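Local coordinates for protein motility-associated killing factor MakB (Vibrio cholerae serotype O1, PDB 6W1W) that probably serves as one component of a tripartite cytotoxin related to the alpha-pore-forming toxins, at residues I26-D30 against F65-K69; I146-W150 against A256-K260; M15-V19 against S279-L283. One frame throughout, in Å; residues are numbered along the deposited sequence. Where two conformers were deposited one is given.

Contact 1: residues I26-D30 against F65-K69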
loop_
_atom_site.group_PDB
_atom_site.type_symbol
_atom_site.label_atom_id
_atom_site.label_comp_id
_atom_site.label_asym_id
_atom_site.label_seq_id
_atom_site.Cartn_x
_atom_site.Cartn_y
_atom_site.Cartn_z
ATOM N N ILE A 26 -0.645 1.171 0.072
ATOM C CA ILE A 26 -1.760 1.895 -0.518
ATOM C C ILE A 26 -3.093 1.418 0.043
ATOM O O ILE A 26 -3.994 2.221 0.288
ATOM C CB ILE A 26 -1.716 1.751 -2.058
ATOM C CG1 ILE A 26 -0.914 2.893 -2.705
ATOM C CG2 ILE A 26 -3.121 1.653 -2.667
ATOM C CD1 ILE A 26 0.520 3.019 -2.254
ATOM N N SER A 27 -3.210 0.110 0.286
ATOM C CA SER A 27 -4.479 -0.475 0.706
ATOM C C SER A 27 -4.927 0.013 2.078
ATOM O O SER A 27 -6.116 -0.099 2.404
ATOM C CB SER A 27 -4.385 -2.003 0.714
ATOM O OG SER A 27 -3.437 -2.456 1.666
ATOM N N ASN A 28 -4.021 0.555 2.884
ATOM C CA ASN A 28 -4.394 1.098 4.181
ATOM C C ASN A 28 -4.445 2.620 4.191
ATOM O O ASN A 28 -4.866 3.207 5.192
ATOM C CB ASN A 28 -3.442 0.579 5.266
ATOM C CG ASN A 28 -3.755 -0.854 5.668
ATOM O OD1 ASN A 28 -4.697 -1.106 6.421
ATOM N ND2 ASN A 28 -2.971 -1.802 5.158
ATOM N N TYR A 29 -4.043 3.272 3.097
ATOM C CA TYR A 29 -4.363 4.688 2.942
ATOM C C TYR A 29 -5.870 4.881 2.869
ATOM O O TYR A 29 -6.394 5.906 3.324
ATOM C CB TYR A 29 -3.696 5.264 1.694
ATOM C CG TYR A 29 -4.076 6.702 1.415
ATOM C CD1 TYR A 29 -3.398 7.750 2.023
ATOM C CD2 TYR A 29 -5.110 7.015 0.535
ATOM C CE1 TYR A 29 -3.741 9.067 1.774
ATOM C CE2 TYR A 29 -5.462 8.327 0.279
ATOM C CZ TYR A 29 -4.773 9.351 0.901
ATOM O OH TYR A 29 -5.112 10.663 0.652
ATOM N N ASP A 30 -6.577 3.905 2.296
ATOM C CA ASP A 30 -8.032 3.898 2.367
ATOM C C ASP A 30 -8.499 3.791 3.814
ATOM O O ASP A 30 -9.252 4.645 4.305
ATOM C CB ASP A 30 -8.588 2.750 1.523
ATOM C CG ASP A 30 -10.064 2.505 1.770
ATOM O OD1 ASP A 30 -10.880 3.414 1.503
ATOM O OD2 ASP A 30 -10.405 1.398 2.234
ATOM N N PHE A 65 -11.582 4.082 -5.925
ATOM C CA PHE A 65 -10.471 3.136 -5.915
ATOM C C PHE A 65 -10.653 2.067 -4.840
ATOM O O PHE A 65 -10.283 0.906 -5.053
ATOM C CB PHE A 65 -9.150 3.892 -5.730
ATOM C CG PHE A 65 -8.310 3.406 -4.575
ATOM C CD1 PHE A 65 -8.494 3.920 -3.296
ATOM C CD2 PHE A 65 -7.314 2.461 -4.772
ATOM C CE1 PHE A 65 -7.719 3.480 -2.233
ATOM C CE2 PHE A 65 -6.534 2.020 -3.713
ATOM C CZ PHE A 65 -6.738 2.531 -2.443
ATOM N N MET A 66 -11.236 2.440 -3.695
ATOM C CA MET A 66 -11.398 1.511 -2.576
ATOM C C MET A 66 -12.118 0.234 -2.987
ATOM O O MET A 66 -11.819 -0.843 -2.462
ATOM C CB MET A 66 -12.154 2.203 -1.434
ATOM C CG MET A 66 -12.681 1.275 -0.340
ATOM S SD MET A 66 -13.850 2.076 0.786
ATOM C CE MET A 66 -14.464 0.659 1.696
ATOM N N GLN A 67 -13.057 0.327 -3.927
ATOM C CA GLN A 67 -13.801 -0.839 -4.386
ATOM C C GLN A 67 -13.152 -1.520 -5.586
ATOM O O GLN A 67 -13.631 -2.571 -6.021
ATOM C CB GLN A 67 -15.243 -0.443 -4.714
ATOM C CG GLN A 67 -15.977 0.178 -3.530
ATOM C CD GLN A 67 -17.408 0.567 -3.854
ATOM O OE1 GLN A 67 -18.037 1.327 -3.117
ATOM N NE2 GLN A 67 -17.930 0.045 -4.959
ATOM N N GLN A 68 -12.072 -0.957 -6.123
ATOM C CA GLN A 68 -11.298 -1.627 -7.157
ATOM C C GLN A 68 -10.042 -2.301 -6.620
ATOM O O GLN A 68 -9.474 -3.154 -7.312
ATOM C CB GLN A 68 -10.904 -0.636 -8.258
ATOM C CG GLN A 68 -12.057 -0.232 -9.158
ATOM C CD GLN A 68 -12.682 -1.420 -9.866
ATOM O OE1 GLN A 68 -12.040 -2.080 -10.685
ATOM N NE2 GLN A 68 -13.941 -1.702 -9.548
ATOM N N LYS A 69 -9.602 -1.942 -5.412
ATOM C CA LYS A 69 -8.391 -2.537 -4.850
ATOM C C LYS A 69 -8.496 -4.050 -4.687
ATOM O O LYS A 69 -7.595 -4.758 -5.167
ATOM C CB LYS A 69 -8.048 -1.831 -3.533
ATOM C CG LYS A 69 -7.376 -2.700 -2.484
ATOM C CD LYS A 69 -7.435 -2.037 -1.110
ATOM C CE LYS A 69 -8.865 -1.657 -0.742
ATOM N NZ LYS A 69 -8.953 -0.900 0.538
#
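The phenyl ring of Phe65 packs against helix 9-35, meeting Ile26 through CE2 (3.6 Å to Ile26 CG2) and Asp30 through CE1 (3.9 Å to Asp30 CB). The site belongs to the long helical bundle expected of an alpha-pore-forming toxin relative. Here the end of helix 46-66 and the first residue of helix 69-90 meet helix 9-35. The joint is compact: Phe65 O accepts both Gln68 N at 2.8 Å and Lys69 N at 3.0 Å, so the helical path carries on through the junction; the CA-to-CB bonds of Phe65, Met66 and Lys69 all point toward helix 9-35. That helix is itself distorted, with Tyr29 N bonded to Ile26 O at 3.0 Å, three residues back. Phe65 also touches Phe128 and Ser131 of helix 100-151, adding a third element to this mainly apolar cluster. Beside it the contact turns polar. The aliphatic part of Lys69 lies along Ser27, with CD 3.6 Å from Ser27 CB, while Ser27 OG bonds to Leu24 O in its own helix. Met66 SD lies 3.3 Å from Asp30 OD1. Asp30 OD2 makes a salt bridge of 3.2 Å with Lys69 NZ, which also gives a weak hydrogen bond to Ser27 O at 3.5 Å.

Contact 2: residues I146-W150 against A256-K260; sequences IQDGW and AAITK
Two regular alpha helices of an elongated bundle, as expected of an alpha-pore-forming toxin relative, pack here in nearly antiparallel fashion: the end of helix 100-151 against the first half of helix 251-270. Their local axes come within 9.7 Å, with a signed crossing angle of -149°. Each segment spans one helical turn, closed by Trp150 N to Ile146 O (2.9 Å) and by Lys260 N to Ala256 O (3.2 Å). In register, Ile146 lies opposite Lys260, CA to CA 6.5 Å, and Trp150 reaches across to Ala256 and Ala257. No hydrogen bond crosses between the segments; the contacts are van der Waals packing and one cation-pi interaction. Ile146 is p at chi1 and t at chi2; this sends CD1 to 3.6 Å from Lys260 CA and CG2 to 3.5 Å from Thr259 OG1, a hydroxyl that bonds to Ala255 O one turn back. Trp150, with chi1 -144° and chi2 -90°, swings its six-membered ring across the gap. CZ3 then sits 3.1 Å from Ala256 O, which lies at the ring edge, and 3.7 Å from Ala257 CA; CE3 and CH2 each stand 4.2 Å from an alanine CB, of Ala256 and Ala257 respectively. The small alanines let the indole approach their helix this closely. Met160 of helix 157-176 also touches Trp150 and Ala256. Lys260 (chi1 147°, chi2 p, chi3 t, chi4 m) places CB 3.4 Å from Trp150 CZ3 and curls over the indole, NZ 4.7 Å from the centroid of the six-membered ring and 13° off its normal.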
loop_
_atom_site.group_PDB
_atom_site.type_symbol
_atom_site.label_atom_id
_atom_site.label_comp_id
_atom_site.label_asym_id
_atom_site.label_seq_id
_atom_site.Cartn_x
_atom_site.Cartn_y
_atom_site.Cartn_z
ATOM N N ILE A 146 -6.754 24.280 6.152
ATOM C CA ILE A 146 -6.092 24.479 7.443
ATOM C C ILE A 146 -5.181 25.698 7.391
ATOM O O ILE A 146 -5.061 26.442 8.370
ATOM C CB ILE A 146 -5.314 23.217 7.870
ATOM C CG1 ILE A 146 -4.261 22.842 6.822
ATOM C CG2 ILE A 146 -6.257 22.057 8.144
ATOM C CD1 ILE A 146 -3.777 21.410 6.902
ATOM N N GLN A 147 -4.545 25.933 6.239
ATOM C CA GLN A 147 -3.674 27.091 6.067
ATOM C C GLN A 147 -4.386 28.393 6.400
ATOM O O GLN A 147 -3.762 29.327 6.914
ATOM C CB GLN A 147 -3.149 27.131 4.630
ATOM C CG GLN A 147 -1.641 27.034 4.507
ATOM C CD GLN A 147 -0.938 28.235 5.101
ATOM O OE1 GLN A 147 -1.486 29.336 5.125
ATOM N NE2 GLN A 147 0.280 28.028 5.594
ATOM N N ASP A 148 -5.686 28.481 6.113
ATOM C CA ASP A 148 -6.435 29.670 6.500
ATOM C C ASP A 148 -6.534 29.786 8.014
ATOM O O ASP A 148 -6.428 30.890 8.562
ATOM C CB ASP A 148 -7.828 29.650 5.870
ATOM C CG ASP A 148 -7.788 29.827 4.367
ATOM O OD1 ASP A 148 -7.009 30.679 3.891
ATOM O OD2 ASP A 148 -8.523 29.104 3.664
ATOM N N GLY A 149 -6.740 28.661 8.706
ATOM C CA GLY A 149 -6.722 28.683 10.159
ATOM C C GLY A 149 -5.368 29.060 10.721
ATOM O O GLY A 149 -5.281 29.686 11.783
ATOM N N TRP A 150 -4.297 28.704 10.010
ATOM C CA TRP A 150 -2.950 29.039 10.453
ATOM C C TRP A 150 -2.730 30.546 10.454
ATOM O O TRP A 150 -2.219 31.110 11.428
ATOM C CB TRP A 150 -1.928 28.343 9.551
ATOM C CG TRP A 150 -0.714 27.876 10.275
ATOM C CD1 TRP A 150 0.438 28.580 10.483
ATOM C CD2 TRP A 150 -0.525 26.602 10.901
ATOM N NE1 TRP A 150 1.333 27.823 11.201
ATOM C CE2 TRP A 150 0.767 26.605 11.469
ATOM C CE3 TRP A 150 -1.321 25.461 11.037
ATOM C CZ2 TRP A 150 1.281 25.511 12.161
ATOM C CZ3 TRP A 150 -0.811 24.379 11.723
ATOM C CH2 TRP A 150 0.479 24.410 12.276
ATOM N N ALA A 256 -5.392 23.579 15.156
ATOM C CA ALA A 256 -4.722 23.952 13.915
ATOM C C ALA A 256 -3.455 23.133 13.721
ATOM O O ALA A 256 -3.197 22.613 12.628
ATOM C CB ALA A 256 -4.407 25.449 13.915
ATOM N N ALA A 257 -2.663 22.982 14.786
ATOM C CA ALA A 257 -1.402 22.259 14.681
ATOM C C ALA A 257 -1.630 20.765 14.480
ATOM O O ALA A 257 -0.895 20.116 13.726
ATOM C CB ALA A 257 -0.553 22.520 15.923
ATOM N N ILE A 258 -2.643 20.202 15.144
ATOM C CA ILE A 258 -2.943 18.779 14.985
ATOM C C ILE A 258 -3.291 18.463 13.534
ATOM O O ILE A 258 -2.661 17.607 12.899
ATOM C CB ILE A 258 -4.075 18.356 15.938
ATOM C CG1 ILE A 258 -3.598 18.417 17.393
ATOM C CG2 ILE A 258 -4.593 16.964 15.570
ATOM C CD1 ILE A 258 -4.649 18.026 18.414
ATOM N N THR A 259 -4.295 19.168 12.988
ATOM C CA THR A 259 -4.820 18.848 11.660
ATOM C C THR A 259 -3.757 19.005 10.578
ATOM O O THR A 259 -3.704 18.210 9.633
ATOM C CB THR A 259 -6.035 19.726 11.342
ATOM O OG1 THR A 259 -5.685 21.110 11.482
ATOM C CG2 THR A 259 -7.190 19.402 12.274
ATOM N N LYS A 260 -2.903 20.023 10.697
ATOM C CA LYS A 260 -1.823 20.188 9.729
ATOM C C LYS A 260 -0.935 18.948 9.673
ATOM O O LYS A 260 -0.511 18.532 8.589
ATOM C CB LYS A 260 -1.017 21.441 10.070
ATOM C CG LYS A 260 0.468 21.380 9.755
ATOM C CD LYS A 260 0.747 21.456 8.269
ATOM C CE LYS A 260 2.189 21.850 7.996
ATOM N NZ LYS A 260 2.433 23.295 8.276
#

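Contact 3: residues M15-V19 against S279-L283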
loop_
_atom_site.group_PDB
_atom_site.type_symbol
_atom_site.label_atom_id
_atom_site.label_comp_id
_atom_site.label_asym_id
_atom_site.label_seq_id
_atom_site.Cartn_x
_atom_site.Cartn_y
_atom_site.Cartn_z
HETATM N N MSE A 15 9.834 -8.456 -8.130
HETATM C CA MSE A 15 8.855 -7.574 -8.760
HETATM C C MSE A 15 7.450 -7.891 -8.271
HETATM O O MSE A 15 6.599 -7.006 -8.192
HETATM C CB MSE A 15 8.917 -7.685 -10.283
HETATM C CG MSE A 15 10.290 -7.391 -10.857
HETATM SE SE MSE A 15 10.251 -6.999 -12.765
HETATM C CE MSE A 15 12.170 -6.886 -13.092
ATOM N N LEU A 16 7.208 -9.164 -7.946
ATOM C CA LEU A 16 5.960 -9.525 -7.281
ATOM C C LEU A 16 5.872 -8.886 -5.900
ATOM O O LEU A 16 4.812 -8.387 -5.502
ATOM C CB LEU A 16 5.832 -11.045 -7.174
ATOM C CG LEU A 16 4.993 -11.770 -8.232
ATOM C CD1 LEU A 16 3.782 -10.935 -8.636
ATOM C CD2 LEU A 16 5.831 -12.150 -9.441
ATOM N N THR A 17 6.977 -8.889 -5.154
ATOM C CA THR A 17 6.962 -8.284 -3.827
ATOM C C THR A 17 6.806 -6.770 -3.912
ATOM O O THR A 17 6.081 -6.170 -3.110
ATOM C CB THR A 17 8.236 -8.663 -3.068
ATOM O OG1 THR A 17 8.167 -10.044 -2.688
ATOM C CG2 THR A 17 8.411 -7.802 -1.821
ATOM N N ASP A 18 7.456 -6.139 -4.895
ATOM C CA ASP A 18 7.397 -4.686 -4.999
ATOM C C ASP A 18 5.994 -4.194 -5.332
ATOM O O ASP A 18 5.587 -3.133 -4.849
ATOM C CB ASP A 18 8.404 -4.187 -6.035
ATOM C CG ASP A 18 9.778 -3.937 -5.440
ATOM O OD1 ASP A 18 10.000 -4.329 -4.274
ATOM O OD2 ASP A 18 10.631 -3.341 -6.129
ATOM N N VAL A 19 5.238 -4.939 -6.144
ATOM C CA VAL A 19 3.852 -4.552 -6.392
ATOM C C VAL A 19 2.949 -4.944 -5.231
ATOM O O VAL A 19 1.886 -4.336 -5.050
ATOM C CB VAL A 19 3.323 -5.153 -7.706
ATOM C CG1 VAL A 19 4.168 -4.688 -8.886
ATOM C CG2 VAL A 19 3.285 -6.670 -7.632
ATOM N N SER A 279 6.732 -0.138 -10.400
ATOM C CA SER A 279 6.611 -1.566 -10.122
ATOM C C SER A 279 5.628 -2.262 -11.060
ATOM O O SER A 279 5.922 -3.343 -11.582
ATOM C CB SER A 279 6.193 -1.780 -8.666
ATOM O OG SER A 279 4.946 -1.162 -8.393
ATOM N N LEU A 280 4.451 -1.671 -11.271
ATOM C CA LEU A 280 3.496 -2.258 -12.210
ATOM C C LEU A 280 4.018 -2.293 -13.641
ATOM O O LEU A 280 3.885 -3.343 -14.292
ATOM C CB LEU A 280 2.151 -1.528 -12.128
ATOM C CG LEU A 280 1.115 -2.155 -11.186
ATOM C CD1 LEU A 280 -0.259 -1.526 -11.367
ATOM C CD2 LEU A 280 1.045 -3.659 -11.389
ATOM N N PRO A 281 4.599 -1.222 -14.197
ATOM C CA PRO A 281 5.181 -1.349 -15.545
ATOM C C PRO A 281 6.287 -2.384 -15.624
ATOM O O PRO A 281 6.426 -3.051 -16.658
ATOM C CB PRO A 281 5.703 0.064 -15.843
ATOM C CG PRO A 281 5.829 0.719 -14.513
ATOM C CD PRO A 281 4.709 0.158 -13.695
ATOM N N ALA A 282 7.082 -2.543 -14.565
ATOM C CA ALA A 282 8.071 -3.616 -14.556
ATOM C C ALA A 282 7.400 -4.983 -14.523
ATOM O O ALA A 282 7.944 -5.953 -15.065
ATOM C CB ALA A 282 9.018 -3.448 -13.371
ATOM N N LEU A 283 6.219 -5.079 -13.907
ATOM C CA LEU A 283 5.463 -6.326 -13.961
ATOM C C LEU A 283 4.860 -6.544 -15.344
ATOM O O LEU A 283 4.808 -7.678 -15.834
ATOM C CB LEU A 283 4.369 -6.327 -12.895
ATOM C CG LEU A 283 3.739 -7.693 -12.614
ATOM C CD1 LEU A 283 4.437 -8.369 -11.435
ATOM C CD2 LEU A 283 2.236 -7.576 -12.386
#
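Helix 276-302 crosses helix 9-35 as a close helix pair in the long bundle that MakB probably shares with other alpha-pore-forming toxins. The local axes approach to 9.0 Å and run nearly antiparallel, at 145° between directions, so Ser279 pairs with Val19 (CA to CA 5.5 Å) and Leu283 with Met15 (6.3 Å). Ser279 opens the contact. Its CB packs 3.6 Å from Val19 CG1 and 4.2 Å from Asp18 CB, and its carbonyl O lies 3.5 Å from Val19 CG1. The small side chain permits the tighter spacing at this end; its OG has two weak hydrogen-bond partners, Lys275 O and Asp22 OD1, the second on helix 9-35. Leu280 follows, starting sideways but bringing CD2 to 4.1 Å from Val19 CG1, and it also touches Ile76 of helix 69-90. At Pro281, whose N has no hydrogen to give to the preceding turn, the helix is kinked, yet Leu283 N to Ser279 O (2.9 Å) still closes the turn across it. The small Ala282 is met by the extended selenomethionine Met15, whose SE lies 3.8 Å from Ala282 CB and 3.4 Å from Ala282 O. Leu283 completes the turn, sending its side chain into the groove lined by Met15, Leu16 and Val19, where Ile76 and Phe80 of helix 69-90 also touch it. Its CD1 is 3.9 Å from Leu16 CD1, 4.1 Å from Met15 O and 4.3 Å from Val19 CG2.

Overall arrangement
The three contacts are spread along the length of the helical bundle. Contacts 1 and 3 share helix 9-35; their centres are 17 Å apart and their nearest atoms about 8 Å, so this N-terminal helix is held by two different partners a few turns apart. Contact 2 lies further off, its centre 26 Å from that of contact 1 and 37 Å from that of contact 3, near one end of the molecule. Along the chain contact 1 closes before contact 2 opens, and both fall inside the loop closed by contact 3, which brings the first long helix back against helix 276-302. Since helix 251-270 directly precedes helix 276-302, contacts 2 and 3 fix consecutive helices at distant levels of one elongated body.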